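Local coordinates for protein acyl-CoA dehydrogenase (Bacillus subtilis, PDB 5LNX) that oxidises saturated acyl-CoA thioesters to their 2,3-dehydroacyl-CoA products with a bound FAD, passing the electrons on to an acceptor, at residues D116-F121 with I155-A160; D63-I68 with L296-A301; A120-E125 with Y164-L169. One frame throughout, in Å; residues are numbered along the deposited sequence.

Interaction 1: residues D116-F121 with I155-A160. With FAD (flavin-adenine dinucleotide), chain S.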
loop_
_atom_site.group_PDB
_atom_site.type_symbol
_atom_site.label_atom_id
_atom_site.label_comp_id
_atom_site.label_asym_id
_atom_site.label_seq_id
_atom_site.Cartn_x
_atom_site.Cartn_y
_atom_site.Cartn_z
ATOM N N ASP D 116 -27.490 7.672 -34.533
ATOM C CA ASP D 116 -27.313 7.394 -35.980
ATOM C C ASP D 116 -25.854 7.565 -36.411
ATOM O O ASP D 116 -25.378 6.856 -37.292
ATOM C CB ASP D 116 -28.187 8.316 -36.838
ATOM C CG ASP D 116 -28.063 8.012 -38.336
ATOM O OD1 ASP D 116 -28.354 6.862 -38.750
ATOM O OD2 ASP D 116 -27.662 8.919 -39.093
ATOM N N HIS D 117 -25.170 8.504 -35.755
ATOM C CA HIS D 117 -23.726 8.704 -35.900
ATOM C C HIS D 117 -22.953 8.529 -34.604
ATOM O O HIS D 117 -23.423 8.890 -33.529
ATOM C CB HIS D 117 -23.434 10.104 -36.405
ATOM C CG HIS D 117 -23.498 10.243 -37.890
ATOM N ND1 HIS D 117 -23.105 11.394 -38.533
ATOM C CD2 HIS D 117 -23.874 9.378 -38.857
ATOM C CE1 HIS D 117 -23.266 11.246 -39.836
ATOM N NE2 HIS D 117 -23.723 10.027 -40.059
ATOM N N LEU D 118 -21.754 7.983 -34.742
ATOM C CA LEU D 118 -20.858 7.689 -33.623
ATOM C C LEU D 118 -19.588 8.557 -33.656
ATOM O O LEU D 118 -18.973 8.771 -34.716
ATOM C CB LEU D 118 -20.432 6.216 -33.641
ATOM C CG LEU D 118 -19.558 5.775 -32.451
ATOM C CD1 LEU D 118 -20.414 5.562 -31.216
ATOM C CD2 LEU D 118 -18.742 4.525 -32.775
ATOM N N GLY D 119 -19.147 8.943 -32.462
ATOM C CA GLY D 119 -18.144 9.978 -32.261
ATOM C C GLY D 119 -16.812 9.432 -31.773
ATOM O O GLY D 119 -16.751 8.446 -31.044
ATOM N N ALA D 120 -15.745 10.140 -32.128
ATOM C CA ALA D 120 -14.397 9.743 -31.776
ATOM C C ALA D 120 -13.596 11.018 -31.495
ATOM O O ALA D 120 -14.049 12.100 -31.834
ATOM C CB ALA D 120 -13.763 9.003 -32.925
ATOM N N PHE D 121 -12.372 10.856 -30.986
ATOM C CA PHE D 121 -11.556 11.987 -30.412
ATOM C C PHE D 121 -10.144 12.302 -30.864
ATOM O O PHE D 121 -9.623 13.387 -30.587
ATOM C CB PHE D 121 -11.680 11.951 -28.883
ATOM C CG PHE D 121 -10.878 12.993 -28.166
ATOM C CD1 PHE D 121 -11.232 14.334 -28.246
ATOM C CD2 PHE D 121 -9.797 12.623 -27.369
ATOM C CE1 PHE D 121 -10.539 15.287 -27.523
ATOM C CE2 PHE D 121 -9.080 13.580 -26.663
ATOM C CZ PHE D 121 -9.456 14.915 -26.738
ATOM N N ILE D 155 -6.953 5.063 -30.938
ATOM C CA ILE D 155 -8.177 5.886 -31.056
ATOM C C ILE D 155 -9.443 5.082 -30.785
ATOM O O ILE D 155 -9.843 4.213 -31.566
ATOM C CB ILE D 155 -8.298 6.566 -32.431
ATOM C CG1 ILE D 155 -7.056 7.418 -32.729
ATOM C CG2 ILE D 155 -9.540 7.431 -32.485
ATOM C CD1 ILE D 155 -6.734 8.433 -31.657
ATOM N N THR D 156 -10.066 5.366 -29.651
ATOM C CA THR D 156 -11.271 4.641 -29.255
ATOM C C THR D 156 -12.298 4.930 -30.333
ATOM O O THR D 156 -12.241 5.979 -30.969
ATOM C CB THR D 156 -11.822 5.110 -27.887
ATOM O OG1 THR D 156 -10.843 4.901 -26.863
ATOM C CG2 THR D 156 -13.081 4.350 -27.522
ATOM N N ASN D 157 -13.207 3.983 -30.533
ATOM C CA ASN D 157 -14.306 4.112 -31.505
ATOM C C ASN D 157 -13.815 4.159 -32.969
ATOM O O ASN D 157 -14.533 4.555 -33.892
ATOM C CB ASN D 157 -15.226 5.287 -31.131
ATOM C CG ASN D 157 -16.104 4.976 -29.915
ATOM O OD1 ASN D 157 -16.010 3.899 -29.322
ATOM N ND2 ASN D 157 -16.919 5.945 -29.507
ATOM N N GLY D 158 -12.611 3.626 -33.159
ATOM C CA GLY D 158 -11.919 3.655 -34.440
ATOM C C GLY D 158 -12.463 2.686 -35.472
ATOM O O GLY D 158 -12.385 1.476 -35.309
ATOM N N GLY D 159 -13.028 3.237 -36.542
ATOM C CA GLY D 159 -13.589 2.435 -37.638
ATOM C C GLY D 159 -15.094 2.272 -37.516
ATOM O O GLY D 159 -15.776 1.917 -38.486
ATOM N N ALA D 160 -15.597 2.440 -36.298
ATOM C CA ALA D 160 -17.036 2.485 -36.040
ATOM C C ALA D 160 -17.478 3.918 -36.198
ATOM O O ALA D 160 -18.628 4.202 -36.512
ATOM C CB ALA D 160 -17.351 1.987 -34.626
HETATM P PA FAD S . 3.371 8.082 -22.321
HETATM O O1A FAD S . 2.444 9.270 -22.124
HETATM O O2A FAD S . 4.660 8.149 -23.071
HETATM O O5B FAD S . 3.732 7.619 -20.822
HETATM C C5B FAD S . 4.444 6.440 -20.476
HETATM C C4B FAD S . 4.452 6.395 -18.949
HETATM O O4B FAD S . 5.280 7.452 -18.531
HETATM C C3B FAD S . 3.076 6.627 -18.345
HETATM O O3B FAD S . 2.914 5.894 -17.124
HETATM C C2B FAD S . 3.054 8.091 -18.015
HETATM O O2B FAD S . 2.399 8.315 -16.778
HETATM C C1B FAD S . 4.506 8.390 -17.817
HETATM N N9A FAD S . 4.943 9.737 -18.157
HETATM C C8A FAD S . 5.352 10.220 -19.351
HETATM N N7A FAD S . 5.772 11.515 -19.206
HETATM C C5A FAD S . 5.612 11.850 -17.899
HETATM C C6A FAD S . 5.857 13.003 -17.027
HETATM N N6A FAD S . 6.344 14.157 -17.506
HETATM N N1A FAD S . 5.594 12.876 -15.708
HETATM C C2A FAD S . 5.121 11.759 -15.135
HETATM N N3A FAD S . 4.873 10.673 -15.871
HETATM C C4A FAD S . 5.101 10.656 -17.211
HETATM N N1 FAD S . -6.016 8.784 -27.258
HETATM C C2 FAD S . -6.884 9.655 -27.827
HETATM O O2 FAD S . -6.422 10.711 -28.277
HETATM N N3 FAD S . -8.214 9.439 -27.918
HETATM C C4 FAD S . -8.777 8.317 -27.452
HETATM O O4 FAD S . -10.013 8.116 -27.544
HETATM C C4X FAD S . -7.890 7.311 -26.837
HETATM N N5 FAD S . -8.392 6.156 -26.350
HETATM C C5X FAD S . -7.575 5.225 -25.807
HETATM C C6 FAD S . -8.136 4.039 -25.409
HETATM C C7 FAD S . -7.380 3.060 -24.813
HETATM C C7M FAD S . -8.134 1.854 -24.314
HETATM C C8 FAD S . -5.916 3.275 -24.664
HETATM C C8M FAD S . -5.001 2.261 -24.031
HETATM C C9 FAD S . -5.348 4.446 -25.101
HETATM C C9A FAD S . -6.113 5.449 -25.682
HETATM N N10 FAD S . -5.546 6.658 -26.202
HETATM C C10 FAD S . -6.434 7.611 -26.760
HETATM C "C1'" FAD S . -4.117 6.973 -26.050
HETATM C "C2'" FAD S . -3.855 7.384 -24.582
HETATM O "O2'" FAD S . -4.504 8.604 -24.180
HETATM C "C3'" FAD S . -2.360 7.449 -24.303
HETATM O "O3'" FAD S . -1.884 6.115 -24.142
HETATM C "C4'" FAD S . -2.058 8.310 -23.085
HETATM O "O4'" FAD S . -2.373 9.680 -23.387
HETATM C "C5'" FAD S . -0.591 8.176 -22.605
HETATM O "O5'" FAD S . 0.427 8.363 -23.591
HETATM P P FAD S . 1.424 7.174 -24.097
HETATM O O1P FAD S . 2.408 7.692 -25.130
HETATM O O2P FAD S . 0.596 5.968 -24.452
HETATM O O3P FAD S . 2.484 6.864 -22.917
#
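Asn157 and Gly119 make the one hydrogen bond between 116-121 and 155-160. Asn157 ND2 reaches Gly119 O at 2.9 Å, almost straight (171° at the hydrogen), within the amide plane and nearly along the C=O axis. ND2 also bonds Ile84 O, so this buried amide nitrogen grips two backbone carbonyls, and the second bond helps fix the rotation of the carboxamide. Asn157 is the third residue of a type II turn from Ile155 to Gly158, where its positive phi of 66° is expected. An alanine here would probably leave both Gly119 O and Ile84 O without this donor and open a gap beside the methyls of Leu118.

Van der Waals contacts flank the bond. The Leu118 side chain crosses that of Asn157 at about a right angle, with CD2 against Ala160 CB at 3.4 Å and CD1 3.9 Å from Asn157 ND2. Ala120 CB lies 3.9 Å from Thr156 O.

Flavin contacts fill the far end. Thr156 OG1 donates to FAD N5 at 2.8 Å, while Thr156 N gives FAD O4 a weak bond of 3.5 Å. From 116-121, Phe121 CD2 comes 3.6 Å from FAD N3, which lies at the ring's edge near its plane. A threonine hydroxyl on N5 and a backbone N-H near O4 mark the isoalloxazine site of the acyl-CoA dehydrogenase middle domain.

Interaction 2: residues D63-I68 with L296-A301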
loop_
_atom_site.group_PDB
_atom_site.type_symbol
_atom_site.label_atom_id
_atom_site.label_comp_id
_atom_site.label_asym_id
_atom_site.label_seq_id
_atom_site.Cartn_x
_atom_site.Cartn_y
_atom_site.Cartn_z
ATOM N N ASP D 63 -28.872 16.621 -17.612
ATOM C CA ASP D 63 -27.689 17.250 -17.041
ATOM C C ASP D 63 -26.518 16.265 -16.937
ATOM O O ASP D 63 -26.599 15.105 -17.348
ATOM C CB ASP D 63 -28.008 17.910 -15.681
ATOM C CG ASP D 63 -28.206 16.887 -14.546
ATOM O OD1 ASP D 63 -27.894 17.223 -13.379
ATOM O OD2 ASP D 63 -28.622 15.738 -14.816
ATOM N N VAL D 64 -25.417 16.750 -16.391
ATOM C CA VAL D 64 -24.153 16.034 -16.460
ATOM C C VAL D 64 -24.063 14.938 -15.380
ATOM O O VAL D 64 -23.427 13.903 -15.581
ATOM C CB VAL D 64 -22.996 17.036 -16.457
ATOM C CG1 VAL D 64 -22.925 17.747 -15.148
ATOM C CG2 VAL D 64 -21.652 16.418 -16.820
ATOM N N VAL D 65 -24.688 15.162 -14.233
ATOM C CA VAL D 65 -24.816 14.105 -13.212
ATOM C C VAL D 65 -25.568 12.882 -13.776
ATOM O O VAL D 65 -25.064 11.770 -13.744
ATOM C CB VAL D 65 -25.529 14.623 -11.952
ATOM C CG1 VAL D 65 -25.921 13.477 -11.014
ATOM C CG2 VAL D 65 -24.637 15.619 -11.229
ATOM N N SER D 66 -26.737 13.123 -14.361
ATOM C CA SER D 66 -27.501 12.071 -15.039
ATOM C C SER D 66 -26.677 11.298 -16.079
ATOM O O SER D 66 -26.803 10.078 -16.222
ATOM C CB SER D 66 -28.709 12.678 -15.729
ATOM O OG SER D 66 -29.528 13.380 -14.816
ATOM N N TYR D 67 -25.858 12.038 -16.817
ATOM C CA TYR D 67 -25.028 11.476 -17.865
ATOM C C TYR D 67 -23.934 10.590 -17.280
ATOM O O TYR D 67 -23.676 9.492 -17.763
ATOM C CB TYR D 67 -24.409 12.612 -18.697
ATOM C CG TYR D 67 -23.144 12.211 -19.439
ATOM C CD1 TYR D 67 -23.190 11.300 -20.481
ATOM C CD2 TYR D 67 -21.919 12.735 -19.073
ATOM C CE1 TYR D 67 -22.046 10.932 -21.158
ATOM C CE2 TYR D 67 -20.765 12.368 -19.726
ATOM C CZ TYR D 67 -20.831 11.476 -20.783
ATOM O OH TYR D 67 -19.672 11.106 -21.437
ATOM N N ILE D 68 -23.227 11.133 -16.313
ATOM C CA ILE D 68 -22.129 10.427 -15.643
ATOM C C ILE D 68 -22.692 9.232 -14.916
ATOM O O ILE D 68 -22.108 8.153 -14.904
ATOM C CB ILE D 68 -21.443 11.324 -14.610
ATOM C CG1 ILE D 68 -20.175 11.939 -15.186
ATOM C CG2 ILE D 68 -20.575 10.534 -13.636
ATOM C CD1 ILE D 68 -20.036 13.031 -16.226
ATOM N N LEU D 296 -16.219 11.349 -4.812
ATOM C CA LEU D 296 -15.258 12.099 -5.626
ATOM C C LEU D 296 -15.828 12.339 -7.021
ATOM O O LEU D 296 -15.777 13.456 -7.533
ATOM C CB LEU D 296 -13.940 11.337 -5.767
ATOM C CG LEU D 296 -13.036 11.291 -4.547
ATOM C CD1 LEU D 296 -11.839 10.412 -4.851
ATOM C CD2 LEU D 296 -12.575 12.671 -4.134
ATOM N N VAL D 297 -16.376 11.272 -7.597
ATOM C CA VAL D 297 -16.954 11.297 -8.940
ATOM C C VAL D 297 -18.122 12.271 -9.039
ATOM O O VAL D 297 -18.118 13.191 -9.852
ATOM C CB VAL D 297 -17.463 9.898 -9.366
ATOM C CG1 VAL D 297 -18.253 9.977 -10.670
ATOM C CG2 VAL D 297 -16.306 8.926 -9.517
ATOM N N TYR D 298 -19.117 12.060 -8.193
ATOM C CA TYR D 298 -20.374 12.822 -8.265
ATOM C C TYR D 298 -20.278 14.275 -7.831
ATOM O O TYR D 298 -21.026 15.110 -8.329
ATOM C CB TYR D 298 -21.492 12.088 -7.510
ATOM C CG TYR D 298 -21.945 10.888 -8.307
ATOM C CD1 TYR D 298 -22.623 11.055 -9.517
ATOM C CD2 TYR D 298 -21.606 9.593 -7.915
ATOM C CE1 TYR D 298 -22.967 9.965 -10.310
ATOM C CE2 TYR D 298 -21.952 8.500 -8.687
ATOM C CZ TYR D 298 -22.633 8.687 -9.881
ATOM O OH TYR D 298 -23.024 7.614 -10.631
ATOM N N HIS D 299 -19.380 14.571 -6.902
ATOM C CA HIS D 299 -19.121 15.952 -6.513
ATOM C C HIS D 299 -18.382 16.705 -7.638
ATOM O O HIS D 299 -18.650 17.881 -7.907
ATOM C CB HIS D 299 -18.312 16.021 -5.218
ATOM C CG HIS D 299 -17.896 17.407 -4.841
ATOM N ND1 HIS D 299 -18.805 18.415 -4.611
ATOM C CD2 HIS D 299 -16.671 17.960 -4.665
ATOM C CE1 HIS D 299 -18.162 19.528 -4.304
ATOM N NE2 HIS D 299 -16.866 19.279 -4.327
ATOM N N ALA D 300 -17.446 16.011 -8.274
ATOM C CA ALA D 300 -16.748 16.525 -9.456
ATOM C C ALA D 300 -17.730 16.875 -10.575
ATOM O O ALA D 300 -17.587 17.901 -11.255
ATOM C CB ALA D 300 -15.738 15.508 -9.956
ATOM N N ALA D 301 -18.704 15.996 -10.776
ATOM C CA ALA D 301 -19.716 16.167 -11.827
ATOM C C ALA D 301 -20.764 17.212 -11.442
ATOM O O ALA D 301 -21.373 17.845 -12.299
ATOM C CB ALA D 301 -20.396 14.848 -12.130
#
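Ile68 and Ala301 point at each other between the start of helix 64-77 and helix 277-305, whose local axes run roughly antiparallel at 147° and approach to 9.6 Å. Among side-chain carbons the closer part is built around Ile68. Its CG2 touches Val297 CG1 at 3.8 Å and Tyr298 CE1 at 4.1 Å, while its CG1 faces Ala301 CB at 4.2 Å. Val297 CG1 in turn sits over the centre of the Tyr298 ring, 4.3 Å above the plane, so one methyl serves both the isoleucine and the ring. Ile242 and Ala246 of helix 229-265 also touch Ile68. Tyr298 slides past Ile68 in the opposite direction, and its hydroxyl is held by His72 ND1.

The side chain of Val65 is looser: CG1 stands 4.4 Å from Tyr298 CD1, and CG2 is 4.4 Å from Ala301 CB. Beyond it, partly exposed Asp63 is the N-cap of helix 64-77, its OD2 accepting from both the backbone N and the hydroxyl of Ser66. On the far side of helix 277-305, partly exposed His299 meets His295 of the third subunit.

Joined mainly by apolar side chains, with Val64 and Val65 methyls also against Ala301 O, these helices form an interface between the N-terminal and C-terminal helical domains of the acyl-CoA dehydrogenase fold.

Interaction 3: residues A120-E125 with Y164-L169; sequences AFALTE and YITFAL. With FAD (flavin-adenine dinucleotide), chain S.
A short parallel beta bridge, Ala120 with Tyr164, adds an outermost strand to the mixed sheet of the middle domain and leads directly into the flavin-binding loop. Ile165 N donates to Ala120 O at 3.0 Å from above the carbonyl plane, and Phe167 N donates to Ala122 O at 3.1 Å, nearly in line with that carbonyl. Thr166 CA adds a CA-H...O contact to Ala122 O.

On the side chains, Ala120 CB approaches Tyr164 CD2 obliquely at 3.4 Å. The Phe121 and Phe167 rings meet obliquely, centroids 5.3 Å apart and planes at 71°. Phe167 CD2 also touches Leu123 CB at 4.0 Å, so this one ring packs against both residues of the loop. Leu237 and Ala233 of helix 229-265 pack on this cluster.

Past it the loop turns its donors to the pyrimidine end of the flavin. Leu123 N (3.1 Å) and Thr124 N (2.8 Å) both bond FAD O2, and Thr124 OG1 donates to FAD N1 at 2.6 Å. Three donors gathered on N1 and O2 would probably favour negative charge there, as builds up when the flavin is reduced.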
loop_
_atom_site.group_PDB
_atom_site.type_symbol
_atom_site.label_atom_id
_atom_site.label_comp_id
_atom_site.label_asym_id
_atom_site.label_seq_id
_atom_site.Cartn_x
_atom_site.Cartn_y
_atom_site.Cartn_z
ATOM N N ALA D 120 -15.745 10.140 -32.128
ATOM C CA ALA D 120 -14.397 9.743 -31.776
ATOM C C ALA D 120 -13.596 11.018 -31.495
ATOM O O ALA D 120 -14.049 12.100 -31.834
ATOM C CB ALA D 120 -13.763 9.003 -32.925
ATOM N N PHE D 121 -12.372 10.856 -30.986
ATOM C CA PHE D 121 -11.556 11.987 -30.412
ATOM C C PHE D 121 -10.144 12.302 -30.864
ATOM O O PHE D 121 -9.623 13.387 -30.587
ATOM C CB PHE D 121 -11.680 11.951 -28.883
ATOM C CG PHE D 121 -10.878 12.993 -28.166
ATOM C CD1 PHE D 121 -11.232 14.334 -28.246
ATOM C CD2 PHE D 121 -9.797 12.623 -27.369
ATOM C CE1 PHE D 121 -10.539 15.287 -27.523
ATOM C CE2 PHE D 121 -9.080 13.580 -26.663
ATOM C CZ PHE D 121 -9.456 14.915 -26.738
ATOM N N ALA D 122 -9.525 11.434 -31.609
ATOM C CA ALA D 122 -8.309 11.862 -32.301
ATOM C C ALA D 122 -7.378 13.006 -31.772
ATOM O O ALA D 122 -7.115 14.009 -32.473
ATOM C CB ALA D 122 -8.470 12.012 -33.816
ATOM N N LEU D 123 -6.710 12.736 -30.655
ATOM C CA LEU D 123 -5.602 13.588 -30.139
ATOM C C LEU D 123 -4.235 12.909 -30.144
ATOM O O LEU D 123 -3.259 13.425 -30.722
ATOM C CB LEU D 123 -5.940 14.016 -28.725
ATOM C CG LEU D 123 -4.930 14.831 -27.938
ATOM C CD1 LEU D 123 -4.576 16.144 -28.620
ATOM C CD2 LEU D 123 -5.498 15.057 -26.544
ATOM N N THR D 124 -4.181 11.730 -29.548
ATOM C CA THR D 124 -2.918 11.010 -29.302
ATOM C C THR D 124 -2.175 10.557 -30.579
ATOM O O THR D 124 -2.805 10.141 -31.577
ATOM C CB THR D 124 -3.170 9.765 -28.397
ATOM O OG1 THR D 124 -3.846 10.203 -27.215
ATOM C CG2 THR D 124 -1.876 9.062 -27.996
ATOM N N GLU D 125 -0.847 10.584 -30.501
ATOM C CA GLU D 125 0.038 10.256 -31.634
ATOM C C GLU D 125 1.247 9.439 -31.163
ATOM O O GLU D 125 1.609 9.504 -29.993
ATOM C CB GLU D 125 0.613 11.535 -32.273
ATOM C CG GLU D 125 -0.381 12.439 -32.984
ATOM C CD GLU D 125 0.306 13.510 -33.852
ATOM O OE1 GLU D 125 1.562 13.546 -33.897
ATOM O OE2 GLU D 125 -0.395 14.349 -34.471
ATOM N N TYR D 164 -14.831 12.290 -36.306
ATOM C CA TYR D 164 -13.608 12.322 -35.476
ATOM C C TYR D 164 -13.179 13.762 -35.158
ATOM O O TYR D 164 -12.684 14.481 -36.024
ATOM C CB TYR D 164 -12.436 11.595 -36.144
ATOM C CG TYR D 164 -12.646 10.136 -36.459
ATOM C CD1 TYR D 164 -13.475 9.754 -37.503
ATOM C CD2 TYR D 164 -11.941 9.136 -35.793
ATOM C CE1 TYR D 164 -13.663 8.414 -37.834
ATOM C CE2 TYR D 164 -12.114 7.791 -36.126
ATOM C CZ TYR D 164 -12.975 7.444 -37.151
ATOM O OH TYR D 164 -13.189 6.129 -37.485
ATOM N N ILE D 165 -13.337 14.152 -33.891
ATOM C CA ILE D 165 -12.823 15.438 -33.397
ATOM C C ILE D 165 -11.303 15.350 -33.337
ATOM O O ILE D 165 -10.736 14.618 -32.519
ATOM C CB ILE D 165 -13.366 15.820 -32.005
ATOM C CG1 ILE D 165 -14.890 15.805 -31.976
ATOM C CG2 ILE D 165 -12.829 17.171 -31.587
ATOM C CD1 ILE D 165 -15.593 16.418 -33.179
ATOM N N THR D 166 -10.663 16.056 -34.268
ATOM C CA THR D 166 -9.260 15.816 -34.597
ATOM C C THR D 166 -8.456 17.061 -34.371
ATOM O O THR D 166 -8.838 18.154 -34.808
ATOM C CB THR D 166 -9.051 15.372 -36.070
ATOM O OG1 THR D 166 -9.969 14.330 -36.400
ATOM C CG2 THR D 166 -7.625 14.833 -36.285
ATOM N N PHE D 167 -7.280 16.853 -33.795
ATOM C CA PHE D 167 -6.392 17.948 -33.421
ATOM C C PHE D 167 -5.127 17.925 -34.265
ATOM O O PHE D 167 -4.484 16.884 -34.406
ATOM C CB PHE D 167 -6.066 17.890 -31.919
ATOM C CG PHE D 167 -7.282 17.981 -31.053
ATOM C CD1 PHE D 167 -7.780 19.203 -30.651
ATOM C CD2 PHE D 167 -7.976 16.830 -30.708
ATOM C CE1 PHE D 167 -8.925 19.276 -29.883
ATOM C CE2 PHE D 167 -9.131 16.897 -29.961
ATOM C CZ PHE D 167 -9.607 18.120 -29.537
ATOM N N ALA D 168 -4.759 19.094 -34.775
ATOM C CA ALA D 168 -3.687 19.202 -35.773
ATOM C C ALA D 168 -3.041 20.592 -35.765
ATOM O O ALA D 168 -3.734 21.588 -35.620
ATOM C CB ALA D 168 -4.231 18.849 -37.154
ATOM N N LEU D 169 -1.715 20.637 -35.917
ATOM C CA LEU D 169 -0.937 21.916 -35.997
ATOM C C LEU D 169 -1.293 22.817 -37.183
ATOM O O LEU D 169 -1.186 22.398 -38.342
ATOM C CB LEU D 169 0.557 21.621 -36.107
ATOM C CG LEU D 169 1.245 21.069 -34.874
ATOM C CD1 LEU D 169 2.656 20.642 -35.240
ATOM C CD2 LEU D 169 1.253 22.079 -33.744
HETATM P PA FAD S . 3.371 8.082 -22.321
HETATM O O1A FAD S . 2.444 9.270 -22.124
HETATM O O2A FAD S . 4.660 8.149 -23.071
HETATM O O5B FAD S . 3.732 7.619 -20.822
HETATM C C5B FAD S . 4.444 6.440 -20.476
HETATM C C4B FAD S . 4.452 6.395 -18.949
HETATM O O4B FAD S . 5.280 7.452 -18.531
HETATM C C3B FAD S . 3.076 6.627 -18.345
HETATM O O3B FAD S . 2.914 5.894 -17.124
HETATM C C2B FAD S . 3.054 8.091 -18.015
HETATM O O2B FAD S . 2.399 8.315 -16.778
HETATM C C1B FAD S . 4.506 8.390 -17.817
HETATM N N9A FAD S . 4.943 9.737 -18.157
HETATM C C8A FAD S . 5.352 10.220 -19.351
HETATM N N7A FAD S . 5.772 11.515 -19.206
HETATM C C5A FAD S . 5.612 11.850 -17.899
HETATM C C6A FAD S . 5.857 13.003 -17.027
HETATM N N6A FAD S . 6.344 14.157 -17.506
HETATM N N1A FAD S . 5.594 12.876 -15.708
HETATM C C2A FAD S . 5.121 11.759 -15.135
HETATM N N3A FAD S . 4.873 10.673 -15.871
HETATM C C4A FAD S . 5.101 10.656 -17.211
HETATM N N1 FAD S . -6.016 8.784 -27.258
HETATM C C2 FAD S . -6.884 9.655 -27.827
HETATM O O2 FAD S . -6.422 10.711 -28.277
HETATM N N3 FAD S . -8.214 9.439 -27.918
HETATM C C4 FAD S . -8.777 8.317 -27.452
HETATM O O4 FAD S . -10.013 8.116 -27.544
HETATM C C4X FAD S . -7.890 7.311 -26.837
HETATM N N5 FAD S . -8.392 6.156 -26.350
HETATM C C5X FAD S . -7.575 5.225 -25.807
HETATM C C6 FAD S . -8.136 4.039 -25.409
HETATM C C7 FAD S . -7.380 3.060 -24.813
HETATM C C7M FAD S . -8.134 1.854 -24.314
HETATM C C8 FAD S . -5.916 3.275 -24.664
HETATM C C8M FAD S . -5.001 2.261 -24.031
HETATM C C9 FAD S . -5.348 4.446 -25.101
HETATM C C9A FAD S . -6.113 5.449 -25.682
HETATM N N10 FAD S . -5.546 6.658 -26.202
HETATM C C10 FAD S . -6.434 7.611 -26.760
HETATM C "C1'" FAD S . -4.117 6.973 -26.050
HETATM C "C2'" FAD S . -3.855 7.384 -24.582
HETATM O "O2'" FAD S . -4.504 8.604 -24.180
HETATM C "C3'" FAD S . -2.360 7.449 -24.303
HETATM O "O3'" FAD S . -1.884 6.115 -24.142
HETATM C "C4'" FAD S . -2.058 8.310 -23.085
HETATM O "O4'" FAD S . -2.373 9.680 -23.387
HETATM C "C5'" FAD S . -0.591 8.176 -22.605
HETATM O "O5'" FAD S . 0.427 8.363 -23.591
HETATM P P FAD S . 1.424 7.174 -24.097
HETATM O O1P FAD S . 2.408 7.692 -25.130
HETATM O O2P FAD S . 0.596 5.968 -24.452
HETATM O O3P FAD S . 2.484 6.864 -22.917
#

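How the interactions relate
Interactions 1 and 3 start from the same run of chain, share Ala120 and Phe121, and have centres 12 Å apart. They touch where Tyr164 OH probably bonds Gly159 N at 3.0 Å and where Ile155 CD1 packs on Ala122 CA at 3.8 Å. Between them they hold one isoalloxazine: 155-160 reaches its N5 side, with a merely weak bond at O4, and 120-125 its N1 and O2 side. Arg266 and Gln334 of the second subunit bind the same FAD. Interaction 2 stands apart, its centre about 23 Å from that of interaction 1 and 25 Å from that of interaction 3; it joins helical domains that precede and follow the middle domain in sequence.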